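PDB 1VQ0: 33 kDa chaperonin from Thermotoga maritima, which probably acts as a redox-regulated molecular chaperone, protecting thermally unfolding and oxidatively damaged proteins from irreversible aggregation. Local coordinates for residues M13-T18 with V234-I239. Numbering follows the deposited sequence.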
ATOM      1  N   MET A  13     -28.201  -1.736 -11.496  1.00 54.72           N
ATOM      2  CA  MET A  13     -28.309  -3.092 -10.987  1.00 52.85           C
ATOM      3  C   MET A  13     -27.160  -4.084 -11.094  1.00 48.82           C
ATOM      4  O   MET A  13     -26.619  -4.334 -12.175  1.00 50.24           O
ATOM      5  CB  MET A  13     -29.486  -3.744 -11.651  1.00 53.98           C
ATOM      6  CG  MET A  13     -30.442  -4.112 -10.661  1.00 55.56           C
ATOM      7  SD  MET A  13     -31.249  -5.660 -11.067  1.00 52.47           S
ATOM      8  CE  MET A  13     -31.959  -5.982  -9.492  1.00 48.69           C
ATOM      9  N   ILE A  14     -26.886  -4.737  -9.937  1.00 37.87           N
ATOM     10  CA  ILE A  14     -25.827  -5.742  -9.978  1.00 35.73           C
ATOM     11  C   ILE A  14     -26.421  -7.133  -9.741  1.00 35.33           C
ATOM     12  O   ILE A  14     -27.364  -7.301  -8.931  1.00 34.69           O
ATOM     13  CB  ILE A  14     -24.663  -5.391  -8.965  1.00 35.65           C
ATOM     14  CG1 ILE A  14     -23.443  -6.278  -9.196  1.00 31.62           C
ATOM     15  CG2 ILE A  14     -25.124  -5.500  -7.520  1.00 35.50           C
ATOM     16  CD1 ILE A  14     -22.131  -5.755  -8.635  1.00 33.37           C
ATOM     17  N   TYR A  15     -25.867  -8.121 -10.450  1.00 34.59           N
ATOM     18  CA  TYR A  15     -26.223  -9.549 -10.283  1.00 33.02           C
ATOM     19  C   TYR A  15     -24.988 -10.318  -9.865  1.00 32.43           C
ATOM     20  O   TYR A  15     -23.927 -10.093 -10.424  1.00 30.90           O
ATOM     21  CB  TYR A  15     -26.751 -10.166 -11.575  1.00 33.96           C
ATOM     22  CG  TYR A  15     -27.806  -9.370 -12.293  1.00 35.81           C
ATOM     23  CD1 TYR A  15     -27.488  -8.138 -12.886  1.00 41.10           C
ATOM     24  CD2 TYR A  15     -29.096  -9.845 -12.404  1.00 41.03           C
ATOM     25  CE1 TYR A  15     -28.449  -7.393 -13.576  1.00 38.98           C
ATOM     26  CE2 TYR A  15     -30.078  -9.113 -13.106  1.00 44.04           C
ATOM     27  CZ  TYR A  15     -29.735  -7.886 -13.683  1.00 43.90           C
ATOM     28  OH  TYR A  15     -30.677  -7.141 -14.355  1.00 48.98           O
ATOM     29  N   TYR A  16     -25.116 -11.261  -8.936  1.00 30.90           N
ATOM     30  CA  TYR A  16     -23.929 -11.954  -8.462  1.00 31.16           C
ATOM     31  C   TYR A  16     -24.188 -13.352  -7.870  1.00 30.85           C
ATOM     32  O   TYR A  16     -25.307 -13.701  -7.452  1.00 30.71           O
ATOM     33  CB  TYR A  16     -23.118 -11.058  -7.497  1.00 31.37           C
ATOM     34  CG  TYR A  16     -23.904 -10.681  -6.256  1.00 32.30           C
ATOM     35  CD1 TYR A  16     -24.709  -9.547  -6.236  1.00 29.77           C
ATOM     36  CD2 TYR A  16     -23.865 -11.494  -5.105  1.00 31.33           C
ATOM     37  CE1 TYR A  16     -25.440  -9.203  -5.095  1.00 30.36           C
ATOM     38  CE2 TYR A  16     -24.561 -11.138  -3.968  1.00 31.50           C
ATOM     39  CZ  TYR A  16     -25.362  -9.994  -3.977  1.00 31.45           C
ATOM     40  OH  TYR A  16     -26.082  -9.675  -2.863  1.00 29.04           O
ATOM     41  N   GLY A  17     -23.129 -14.162  -7.875  1.00 30.95           N
ATOM     42  CA  GLY A  17     -23.219 -15.578  -7.485  1.00 30.62           C
ATOM     43  C   GLY A  17     -21.856 -16.207  -7.664  1.00 31.45           C
ATOM     44  O   GLY A  17     -20.847 -15.510  -7.834  1.00 29.75           O
ATOM     45  N   THR A  18     -21.843 -17.533  -7.598  1.00 31.98           N
ATOM     46  CA  THR A  18     -20.666 -18.360  -7.751  1.00 32.41           C
ATOM     47  C   THR A  18     -20.971 -19.510  -8.682  1.00 33.98           C
ATOM     48  O   THR A  18     -22.162 -19.893  -8.865  1.00 31.55           O
ATOM     49  CB  THR A  18     -20.246 -18.988  -6.409  1.00 33.14           C
ATOM     50  OG1 THR A  18     -21.288 -19.858  -5.925  1.00 30.35           O
ATOM     51  CG2 THR A  18     -19.999 -17.864  -5.307  1.00 32.72           C
ATOM     52  N   VAL A 234     -28.531 -16.737  -8.346  1.00 36.64           N
ATOM     53  CA  VAL A 234     -28.088 -15.372  -8.545  1.00 35.41           C
ATOM     54  C   VAL A 234     -28.796 -14.435  -7.586  1.00 34.00           C
ATOM     55  O   VAL A 234     -30.021 -14.464  -7.448  1.00 33.82           O
ATOM     56  CB  VAL A 234     -28.355 -14.880  -9.988  1.00 35.93           C
ATOM     57  CG1 VAL A 234     -27.955 -13.388 -10.142  1.00 37.17           C
ATOM     58  CG2 VAL A 234     -27.527 -15.678 -10.971  1.00 37.75           C
ATOM     59  N   GLU A 235     -28.017 -13.564  -6.957  1.00 33.06           N
ATOM     60  CA  GLU A 235     -28.528 -12.452  -6.158  1.00 31.99           C
ATOM     61  C   GLU A 235     -28.377 -11.106  -6.906  1.00 30.94           C
ATOM     62  O   GLU A 235     -27.512 -10.931  -7.754  1.00 29.01           O
ATOM     63  CB  GLU A 235     -27.793 -12.406  -4.809  1.00 32.38           C
ATOM     64  CG  GLU A 235     -28.321 -13.437  -3.847  1.00 36.91           C
ATOM     65  CD  GLU A 235     -27.500 -13.599  -2.578  1.00 42.56           C
ATOM     66  OE1 GLU A 235     -26.345 -14.133  -2.625  1.00 40.95           O
ATOM     67  OE2 GLU A 235     -28.051 -13.224  -1.523  1.00 46.95           O
ATOM     68  N   THR A 236     -29.254 -10.171  -6.575  1.00 31.22           N
ATOM     69  CA  THR A 236     -29.279  -8.835  -7.167  1.00 33.08           C
ATOM     70  C   THR A 236     -29.251  -7.722  -6.126  1.00 32.61           C
ATOM     71  O   THR A 236     -29.693  -7.882  -5.001  1.00 32.80           O
ATOM     72  CB  THR A 236     -30.546  -8.628  -8.032  1.00 33.01           C
ATOM     73  OG1 THR A 236     -31.695  -8.709  -7.203  1.00 34.72           O
ATOM     74  CG2 THR A 236     -30.735  -9.732  -9.030  1.00 35.64           C
ATOM     75  N   ALA A 237     -28.708  -6.583  -6.486  1.00 32.79           N
ATOM     76  CA  ALA A 237     -28.863  -5.421  -5.633  1.00 33.17           C
ATOM     77  C   ALA A 237     -28.876  -4.149  -6.480  1.00 34.41           C
ATOM     78  O   ALA A 237     -28.407  -4.115  -7.597  1.00 35.50           O
ATOM     79  CB  ALA A 237     -27.750  -5.363  -4.635  1.00 32.40           C
ATOM     80  N   GLU A 238     -29.361  -3.084  -5.892  1.00 36.56           N
ATOM     81  CA  GLU A 238     -29.408  -1.772  -6.543  1.00 37.31           C
ATOM     82  C   GLU A 238     -28.151  -1.006  -6.204  1.00 35.81           C
ATOM     83  O   GLU A 238     -27.789  -0.869  -5.034  1.00 36.37           O
ATOM     84  CB  GLU A 238     -30.616  -1.035  -6.016  1.00 37.83           C
ATOM     85  CG  GLU A 238     -31.073   0.187  -6.770  1.00 45.55           C
ATOM     86  CD  GLU A 238     -32.415   0.720  -6.230  1.00 51.64           C
ATOM     87  OE1 GLU A 238     -33.212  -0.084  -5.672  1.00 53.22           O
ATOM     88  OE2 GLU A 238     -32.656   1.963  -6.373  1.00 60.28           O
ATOM     89  N   ILE A 239     -27.457  -0.534  -7.230  1.00 34.66           N
ATOM     90  CA  ILE A 239     -26.243   0.328  -7.043  1.00 35.07           C
ATOM     91  C   ILE A 239     -26.721   1.764  -7.081  1.00 35.07           C
ATOM     92  O   ILE A 239     -27.488   2.113  -7.998  1.00 36.58           O
ATOM     93  CB  ILE A 239     -25.181   0.071  -8.153  1.00 34.34           C
ATOM     94  CG1 ILE A 239     -24.774  -1.409  -8.163  1.00 32.98           C
ATOM     95  CG2 ILE A 239     -23.950   0.974  -7.998  1.00 34.28           C
ATOM     96  CD1 ILE A 239     -24.008  -1.872  -6.934  1.00 31.57           C
TER
HETATM   97  O   HOH W   1     -25.107 -14.970  -4.785  1.00 45.99           O
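I14 and Y16 pair with A237 and E235 as the hydrogen-bonded pairs of two antiparallel strands; the axes of segments 13-18 and 235-238 approach to 4.7 Å with 153° between their directions. Four backbone bonds fix this register: I14 N to A237 O is nearly straight, A237 N returns to I14 O, and Y16 and E235 exchange N-H and C=O in the same way. On the face shared by Y16 and E235, chi1 of 62° sets Y16 CG between its own N and carbonyl carbon, and the ring leans over the partner strand. E235 CB lies over one ring face, 3.8 Å from the centroid and 24° off the normal, a CH-pi contact displaced toward the rim, where Y16 CZ is 3.5 Å away. A water donates to both Y16 O and E235 OE1, the latter at 2.6 Å. An alanine in place of Y16 would probably leave E235 CB without its aromatic cover and uncover the E235 carbonyl. Farther along this face I14 CG2 meets A237 CB at 3.9 Å; the same methyl also touches CD1 of I239, just past the paired residues, at 3.8 Å. Y15 and T236 lie on the other face, where T236 CG2 approaches Y15 CD2 obliquely; Y15 CB also touches V234 CG1 at 3.7 Å. Strand 24-30 bonds to the far edge of 13-18, so this contact joins a late strand to the N-terminal beta hairpin within the large mixed sheet of the Hsp33 fold.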